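Local coordinates for protein isoaspartyl dipeptidase (Fervidobacterium islandicum, PDB 7CDH) that probably hydrolyses isoaspartyl (beta-aspartyl) dipeptides as a zinc metallopeptidase of the amidohydrolase superfamily, a role linked to protein repair, at residues G95-D100 against E107-K112; F124-S129 against A189-F194. All coordinates share one frame; numbering follows the deposited sequence.

Contact 1. Residues G95-D100 against E107-K112; sequences GCLGTD and ENLYAK
L109 lays its two methyl groups over the backbone of G95 and C96. CD1 lies 3.9 Å from G95 C and 4.1 Å from C96 N, so it sits against the peptide link between the two residues. CD2 lies over the same peptide unit, 3.9 Å from G95 O and 4.1 Å from C96 CA. The fork of the leucine therefore spans one peptide unit. Its CG is anti to the backbone N (chi1 174°), which carries both methyls from the helix to the chain end of strand 90-95. G95, a glycine, presents bare backbone to the two methyls.

L97 adds a second, looser touch. Its CD2 comes within 4.3 Å of L109 CB, alongside the root of the same leucine. C96 turns its own side chain away from the helix and meets the 107-112 segment through its backbone.

This is the return leg of a beta-alpha unit in the TIM barrel. The chain leaves strand 90-95, runs through a loop and comes back as helix 106-118, which packs through L109 on the end of strand 90-95 and the start of the loop, and on I125 of the next strand. I64 also touches L109 and extends the apolar layer around it. The C96 side chain, turned from the helix, is about 5 Å from a bound zinc ion, and C96 O accepts a hydrogen bond from ND1 of the zinc ligand H63.

Across the two segments the chemistry is mostly apolar carbon against backbone, with one apolar side-chain pair, L97 and L109. The contact is buried and rests on van der Waals packing, so it depends on shape rather than on charge or directed bonds.

Contact 2. Residues F124-S129 against A189-F194; sequences FIYTGS and AGIVNF
I191 starts the contact, on a parallel strand of the TIM barrel two places along from 122-127, with strand 151-159 between them. Its CG2 lies near the plane of the Y126 ring, at the edge, 4.2 Å from CE1. CG1 and CD1 of I191 do not take part. V192 points away from Y126 and packs on V176 and I179 of helix 169-186. N193 faces Y126 again, as alternation along a strand requires. Its CB is 3.6 Å from Y126 CE1 and 3.5 Å from CZ. The ring and amide planes are 23° apart, and the two side chains cross at about a right angle.

The amide itself is held by others. N193 ND2 bonds to Y221 O, and OD1 bonds to ND1 of the zinc ligand H61, so N193 probably acts as a second-shell residue that fixes that imidazole. Replacing Y126 by an alanine would probably open a gap beside I191 CG2 and N193 CB, leaving both without the ring they pack on. The phenol enters the barrel interior with CG anti to the carbonyl carbon (chi1 -63°), and its OH stops 3.4 Å from N193 CB.

In the fold
From the N terminus, the chain runs along strand 90-95 into the loop at 95-100 and returns on helix 106-118, where contact 1 closes a short loop. It then enters strand 122-127, the first side of contact 2. Strand 151-159 and helix 169-186 follow before strand 191-196 closes that much longer loop. The two contacts are in series and neither encloses the other. They meet at strands 90-95 and 122-127, where G95 probably shares backbone hydrogen bonds with F124 and Y126. Contact 1 ties a helix to the barrel wall; contact 2 joins two next-but-one strands over strand 151-159, on the inner side of the barrel. Both lie near the zinc site.

Contact 1. Residues G95-D100 against E107-K112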
ATOM      1  N   GLY A  95       1.144  29.557  -9.494  1.00 28.54           N
ATOM      2  CA  GLY A  95      -0.135  28.996  -9.008  1.00 26.77           C
ATOM      3  C   GLY A  95       0.098  28.069  -7.839  1.00 26.70           C
ATOM      4  O   GLY A  95       1.053  27.270  -7.884  1.00 28.14           O
ATOM      5  N   CYS A  96      -0.738  28.152  -6.818  1.00 26.76           N
ATOM      6  CA  CYS A  96      -0.726  27.202  -5.694  1.00 27.82           C
ATOM      7  C   CYS A  96      -2.152  26.825  -5.293  1.00 27.95           C
ATOM      8  O   CYS A  96      -3.115  27.479  -5.776  1.00 25.73           O
ATOM      9  CB  CYS A  96       0.006  27.827  -4.522  1.00 29.07           C
ATOM     10  SG  CYS A  96      -0.737  29.387  -3.983  1.00 42.36           S
ATOM     11  N   LEU A  97      -2.255  25.865  -4.371  1.00 27.00           N
ATOM     12  CA  LEU A  97      -3.489  25.540  -3.618  1.00 27.56           C
ATOM     13  C   LEU A  97      -3.466  26.208  -2.244  1.00 28.44           C
ATOM     14  O   LEU A  97      -2.387  26.550  -1.740  1.00 29.41           O
ATOM     15  CB  LEU A  97      -3.607  24.027  -3.422  1.00 28.45           C
ATOM     16  CG  LEU A  97      -3.505  23.190  -4.684  1.00 29.39           C
ATOM     17  CD1 LEU A  97      -3.635  21.722  -4.349  1.00 30.98           C
ATOM     18  CD2 LEU A  97      -4.576  23.623  -5.666  1.00 31.80           C
ATOM     19  N   GLY A  98      -4.637  26.303  -1.621  1.00 29.59           N
ATOM     20  CA  GLY A  98      -4.816  27.004  -0.342  1.00 27.80           C
ATOM     21  C   GLY A  98      -5.427  26.108   0.705  1.00 26.68           C
ATOM     22  O   GLY A  98      -5.013  24.986   0.836  1.00 32.81           O
ATOM     23  N   THR A  99      -6.370  26.616   1.473  1.00 33.77           N
ATOM     24  CA  THR A  99      -7.015  25.865   2.577  1.00 35.67           C
ATOM     25  C   THR A  99      -7.455  24.484   2.107  1.00 35.18           C
ATOM     26  O   THR A  99      -7.172  23.534   2.815  1.00 37.79           O
ATOM     27  CB  THR A  99      -8.202  26.640   3.131  1.00 36.12           C
ATOM     28  OG1 THR A  99      -7.706  27.969   3.284  1.00 39.98           O
ATOM     29  CG2 THR A  99      -8.671  26.065   4.443  1.00 37.32           C
ATOM     30  N   ASP A 100      -8.102  24.397   0.946  1.00 35.85           N
ATOM     31  CA  ASP A 100      -8.728  23.150   0.457  1.00 34.41           C
ATOM     32  C   ASP A 100      -7.725  22.387  -0.429  1.00 36.70           C
ATOM     33  O   ASP A 100      -7.607  22.718  -1.646  1.00 31.10           O
ATOM     34  CB  ASP A 100     -10.046  23.442  -0.260  1.00 36.33           C
ATOM     35  CG  ASP A 100     -10.785  22.197  -0.720  1.00 36.34           C
ATOM     36  OD1 ASP A 100     -10.292  21.084  -0.438  1.00 42.87           O
ATOM     37  OD2 ASP A 100     -11.870  22.343  -1.294  1.00 42.30           O
ATOM     38  N   GLU A 107      -3.351  18.000  -9.869  1.00 28.37           N
ATOM     39  CA  GLU A 107      -3.278  17.636 -11.310  1.00 28.84           C
ATOM     40  C   GLU A 107      -4.091  18.683 -12.086  1.00 26.07           C
ATOM     41  O   GLU A 107      -3.705  19.066 -13.215  1.00 25.34           O
ATOM     42  CB  GLU A 107      -3.791  16.215 -11.569  1.00 28.62           C
ATOM     43  CG  GLU A 107      -2.950  15.131 -10.934  1.00 30.44           C
ATOM     44  CD  GLU A 107      -3.173  14.877  -9.443  1.00 33.71           C
ATOM     45  OE1 GLU A 107      -4.052  15.556  -8.810  1.00 31.06           O
ATOM     46  OE2 GLU A 107      -2.424  14.023  -8.895  1.00 38.68           O
ATOM     47  N   ASN A 108      -5.156  19.167 -11.469  1.00 23.04           N
ATOM     48  CA  ASN A 108      -5.962  20.289 -12.018  1.00 24.90           C
ATOM     49  C   ASN A 108      -5.119  21.574 -12.024  1.00 27.51           C
ATOM     50  O   ASN A 108      -5.249  22.341 -12.993  1.00 29.55           O
ATOM     51  CB  ASN A 108      -7.244  20.431 -11.214  1.00 25.36           C
ATOM     52  CG  ASN A 108      -8.179  21.511 -11.691  1.00 25.53           C
ATOM     53  OD1 ASN A 108      -8.576  22.366 -10.878  1.00 28.61           O
ATOM     54  ND2 ASN A 108      -8.593  21.422 -12.940  1.00 19.95           N
ATOM     55  N   LEU A 109      -4.313  21.812 -10.978  1.00 26.74           N
ATOM     56  CA  LEU A 109      -3.449  23.000 -10.873  1.00 26.62           C
ATOM     57  C   LEU A 109      -2.460  23.012 -12.036  1.00 29.85           C
ATOM     58  O   LEU A 109      -2.245  24.062 -12.633  1.00 28.77           O
ATOM     59  CB  LEU A 109      -2.726  22.966  -9.541  1.00 28.07           C
ATOM     60  CG  LEU A 109      -1.682  24.063  -9.380  1.00 29.27           C
ATOM     61  CD1 LEU A 109      -2.370  25.411  -9.354  1.00 30.89           C
ATOM     62  CD2 LEU A 109      -0.863  23.855  -8.123  1.00 30.36           C
ATOM     63  N   TYR A 110      -1.888  21.856 -12.328  1.00 30.43           N
ATOM     64  CA  TYR A 110      -0.926  21.640 -13.427  1.00 29.59           C
ATOM     65  C   TYR A 110      -1.641  21.907 -14.761  1.00 31.37           C
ATOM     66  O   TYR A 110      -1.089  22.603 -15.635  1.00 30.27           O
ATOM     67  CB  TYR A 110      -0.391  20.207 -13.319  1.00 28.02           C
ATOM     68  CG  TYR A 110       0.537  19.802 -14.432  1.00 28.03           C
ATOM     69  CD1 TYR A 110       1.876  20.096 -14.345  1.00 31.21           C
ATOM     70  CD2 TYR A 110       0.099  19.118 -15.555  1.00 28.49           C
ATOM     71  CE1 TYR A 110       2.767  19.764 -15.354  1.00 34.14           C
ATOM     72  CE2 TYR A 110       0.977  18.759 -16.571  1.00 30.20           C
ATOM     73  CZ  TYR A 110       2.317  19.105 -16.475  1.00 32.88           C
ATOM     74  OH  TYR A 110       3.263  18.792 -17.405  1.00 40.87           O
ATOM     75  N   ALA A 111      -2.802  21.271 -14.948  1.00 30.85           N
ATOM     76  CA  ALA A 111      -3.588  21.335 -16.204  1.00 30.86           C
ATOM     77  C   ALA A 111      -3.927  22.808 -16.485  1.00 27.20           C
ATOM     78  O   ALA A 111      -3.698  23.241 -17.618  1.00 24.94           O
ATOM     79  CB  ALA A 111      -4.835  20.472 -16.127  1.00 27.19           C
ATOM     80  N   LYS A 112      -4.463  23.523 -15.490  1.00 24.84           N
ATOM     81  CA  LYS A 112      -4.751  24.979 -15.568  1.00 27.98           C
ATOM     82  C   LYS A 112      -3.479  25.761 -15.916  1.00 28.45           C
ATOM     83  O   LYS A 112      -3.537  26.539 -16.880  1.00 27.10           O
ATOM     84  CB  LYS A 112      -5.328  25.511 -14.264  1.00 30.26           C
ATOM     85  CG  LYS A 112      -5.706  26.983 -14.296  1.00 32.61           C
ATOM     86  CD  LYS A 112      -6.526  27.373 -15.501  1.00 30.95           C
ATOM     87  CE  LYS A 112      -7.391  28.586 -15.235  1.00 31.23           C
ATOM     88  NZ  LYS A 112      -8.094  29.041 -16.460  1.00 32.23           N
TER

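Contact 2. Residues F124-S129 against A189-F194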
ATOM      1  N   PHE A 124       4.099  28.777 -13.415  1.00 25.66           N
ATOM      2  CA  PHE A 124       4.813  27.817 -12.555  1.00 25.74           C
ATOM      3  C   PHE A 124       3.852  27.484 -11.434  1.00 25.88           C
ATOM      4  O   PHE A 124       2.894  28.237 -11.197  1.00 25.33           O
ATOM      5  CB  PHE A 124       6.139  28.381 -12.041  1.00 27.49           C
ATOM      6  CG  PHE A 124       7.002  28.926 -13.148  1.00 28.60           C
ATOM      7  CD1 PHE A 124       6.827  30.215 -13.602  1.00 27.36           C
ATOM      8  CD2 PHE A 124       7.907  28.109 -13.808  1.00 30.15           C
ATOM      9  CE1 PHE A 124       7.531  30.679 -14.703  1.00 29.72           C
ATOM     10  CE2 PHE A 124       8.681  28.602 -14.847  1.00 27.96           C
ATOM     11  CZ  PHE A 124       8.473  29.877 -15.309  1.00 28.96           C
ATOM     12  N   ILE A 125       4.092  26.371 -10.764  1.00 25.56           N
ATOM     13  CA  ILE A 125       3.178  25.963  -9.676  1.00 26.86           C
ATOM     14  C   ILE A 125       4.040  25.568  -8.490  1.00 26.05           C
ATOM     15  O   ILE A 125       5.195  25.234  -8.681  1.00 26.48           O
ATOM     16  CB  ILE A 125       2.233  24.848 -10.166  1.00 27.39           C
ATOM     17  CG1 ILE A 125       2.968  23.549 -10.479  1.00 26.32           C
ATOM     18  CG2 ILE A 125       1.450  25.320 -11.386  1.00 28.63           C
ATOM     19  CD1 ILE A 125       2.051  22.388 -10.676  1.00 27.64           C
ATOM     20  N   TYR A 126       3.444  25.608  -7.323  1.00 27.55           N
ATOM     21  CA  TYR A 126       3.872  24.857  -6.134  1.00 29.17           C
ATOM     22  C   TYR A 126       3.181  23.495  -6.117  1.00 26.14           C
ATOM     23  O   TYR A 126       2.081  23.346  -6.643  1.00 28.08           O
ATOM     24  CB  TYR A 126       3.460  25.631  -4.888  1.00 33.20           C
ATOM     25  CG  TYR A 126       4.088  26.990  -4.724  1.00 36.48           C
ATOM     26  CD1 TYR A 126       5.297  27.125  -4.089  1.00 43.88           C
ATOM     27  CD2 TYR A 126       3.445  28.141  -5.121  1.00 37.70           C
ATOM     28  CE1 TYR A 126       5.858  28.368  -3.861  1.00 46.60           C
ATOM     29  CE2 TYR A 126       3.986  29.392  -4.904  1.00 39.17           C
ATOM     30  CZ  TYR A 126       5.197  29.503  -4.264  1.00 40.52           C
ATOM     31  OH  TYR A 126       5.768  30.702  -4.013  1.00 40.58           O
ATOM     32  N   THR A 127       3.813  22.547  -5.450  1.00 27.05           N
ATOM     33  CA  THR A 127       3.193  21.310  -4.948  1.00 27.70           C
ATOM     34  C   THR A 127       2.763  21.604  -3.526  1.00 28.96           C
ATOM     35  O   THR A 127       3.020  22.723  -3.059  1.00 30.77           O
ATOM     36  CB  THR A 127       4.119  20.106  -5.070  1.00 29.74           C
ATOM     37  OG1 THR A 127       3.282  19.081  -4.561  1.00 32.61           O
ATOM     38  CG2 THR A 127       5.401  20.188  -4.270  1.00 32.98           C
ATOM     39  N   GLY A 128       2.095  20.665  -2.870  1.00 28.49           N
ATOM     40  CA  GLY A 128       1.538  20.897  -1.520  1.00 24.87           C
ATOM     41  C   GLY A 128       0.347  21.831  -1.531  1.00 25.76           C
ATOM     42  O   GLY A 128      -0.159  22.162  -2.622  1.00 26.63           O
ATOM     43  N   SER A 129      -0.056  22.265  -0.332  1.00 26.19           N
ATOM     44  CA  SER A 129      -1.196  23.164  -0.021  1.00 25.84           C
ATOM     45  C   SER A 129      -0.984  23.632   1.426  1.00 26.74           C
ATOM     46  O   SER A 129       0.138  23.401   1.952  1.00 30.79           O
ATOM     47  CB  SER A 129      -2.543  22.446  -0.201  1.00 30.43           C
ATOM     48  OG  SER A 129      -2.756  21.407   0.790  1.00 29.83           O
ATOM     49  N   ALA A 189      14.850  26.814  -7.944  1.00 39.07           N
ATOM     50  CA  ALA A 189      15.100  27.607  -6.711  1.00 44.86           C
ATOM     51  C   ALA A 189      14.741  26.814  -5.446  1.00 40.42           C
ATOM     52  O   ALA A 189      15.432  26.980  -4.457  1.00 44.61           O
ATOM     53  CB  ALA A 189      14.335  28.911  -6.755  1.00 45.65           C
ATOM     54  N   GLY A 190      13.651  26.056  -5.460  1.00 34.64           N
ATOM     55  CA  GLY A 190      13.187  25.294  -4.295  1.00 36.10           C
ATOM     56  C   GLY A 190      12.617  26.193  -3.221  1.00 36.19           C
ATOM     57  O   GLY A 190      13.217  26.272  -2.161  1.00 45.46           O
ATOM     58  N   ILE A 191      11.488  26.841  -3.484  1.00 32.18           N
ATOM     59  CA  ILE A 191      10.894  27.839  -2.557  1.00 33.52           C
ATOM     60  C   ILE A 191       9.924  27.112  -1.624  1.00 33.10           C
ATOM     61  O   ILE A 191       9.224  26.209  -2.076  1.00 37.48           O
ATOM     62  CB  ILE A 191      10.208  28.960  -3.361  1.00 36.67           C
ATOM     63  CG1 ILE A 191      11.201  29.693  -4.271  1.00 39.44           C
ATOM     64  CG2 ILE A 191       9.465  29.915  -2.442  1.00 35.66           C
ATOM     65  CD1 ILE A 191      12.531  30.035  -3.602  1.00 38.09           C
ATOM     66  N   VAL A 192       9.961  27.413  -0.341  1.00 30.30           N
ATOM     67  CA  VAL A 192       8.838  27.126   0.582  1.00 33.66           C
ATOM     68  C   VAL A 192       8.098  28.454   0.747  1.00 32.87           C
ATOM     69  O   VAL A 192       8.722  29.380   1.207  1.00 30.37           O
ATOM     70  CB  VAL A 192       9.313  26.562   1.933  1.00 36.97           C
ATOM     71  CG1 VAL A 192       8.144  26.226   2.849  1.00 33.99           C
ATOM     72  CG2 VAL A 192      10.212  25.358   1.730  1.00 40.34           C
ATOM     73  N   ASN A 193       6.830  28.512   0.339  1.00 32.96           N
ATOM     74  CA  ASN A 193       5.933  29.669   0.524  1.00 34.12           C
ATOM     75  C   ASN A 193       5.112  29.391   1.784  1.00 37.43           C
ATOM     76  O   ASN A 193       4.405  28.355   1.837  1.00 34.49           O
ATOM     77  CB  ASN A 193       5.122  29.912  -0.746  1.00 38.02           C
ATOM     78  CG  ASN A 193       4.125  31.046  -0.647  1.00 37.09           C
ATOM     79  OD1 ASN A 193       2.992  30.910  -1.084  1.00 38.82           O
ATOM     80  ND2 ASN A 193       4.553  32.187  -0.152  1.00 39.47           N
ATOM     81  N   PHE A 194       5.246  30.255   2.790  1.00 35.80           N
ATOM     82  CA  PHE A 194       4.504  30.151   4.068  1.00 32.49           C
ATOM     83  C   PHE A 194       3.330  31.112   3.992  1.00 34.32           C
ATOM     84  O   PHE A 194       3.571  32.310   3.793  1.00 33.61           O
ATOM     85  CB  PHE A 194       5.387  30.497   5.263  1.00 31.16           C
ATOM     86  CG  PHE A 194       6.493  29.510   5.478  1.00 29.71           C
ATOM     87  CD1 PHE A 194       6.242  28.286   6.067  1.00 28.34           C
ATOM     88  CD2 PHE A 194       7.770  29.777   5.038  1.00 29.94           C
ATOM     89  CE1 PHE A 194       7.261  27.366   6.241  1.00 29.62           C
ATOM     90  CE2 PHE A 194       8.788  28.848   5.203  1.00 29.39           C
ATOM     91  CZ  PHE A 194       8.529  27.648   5.810  1.00 29.68           C
TER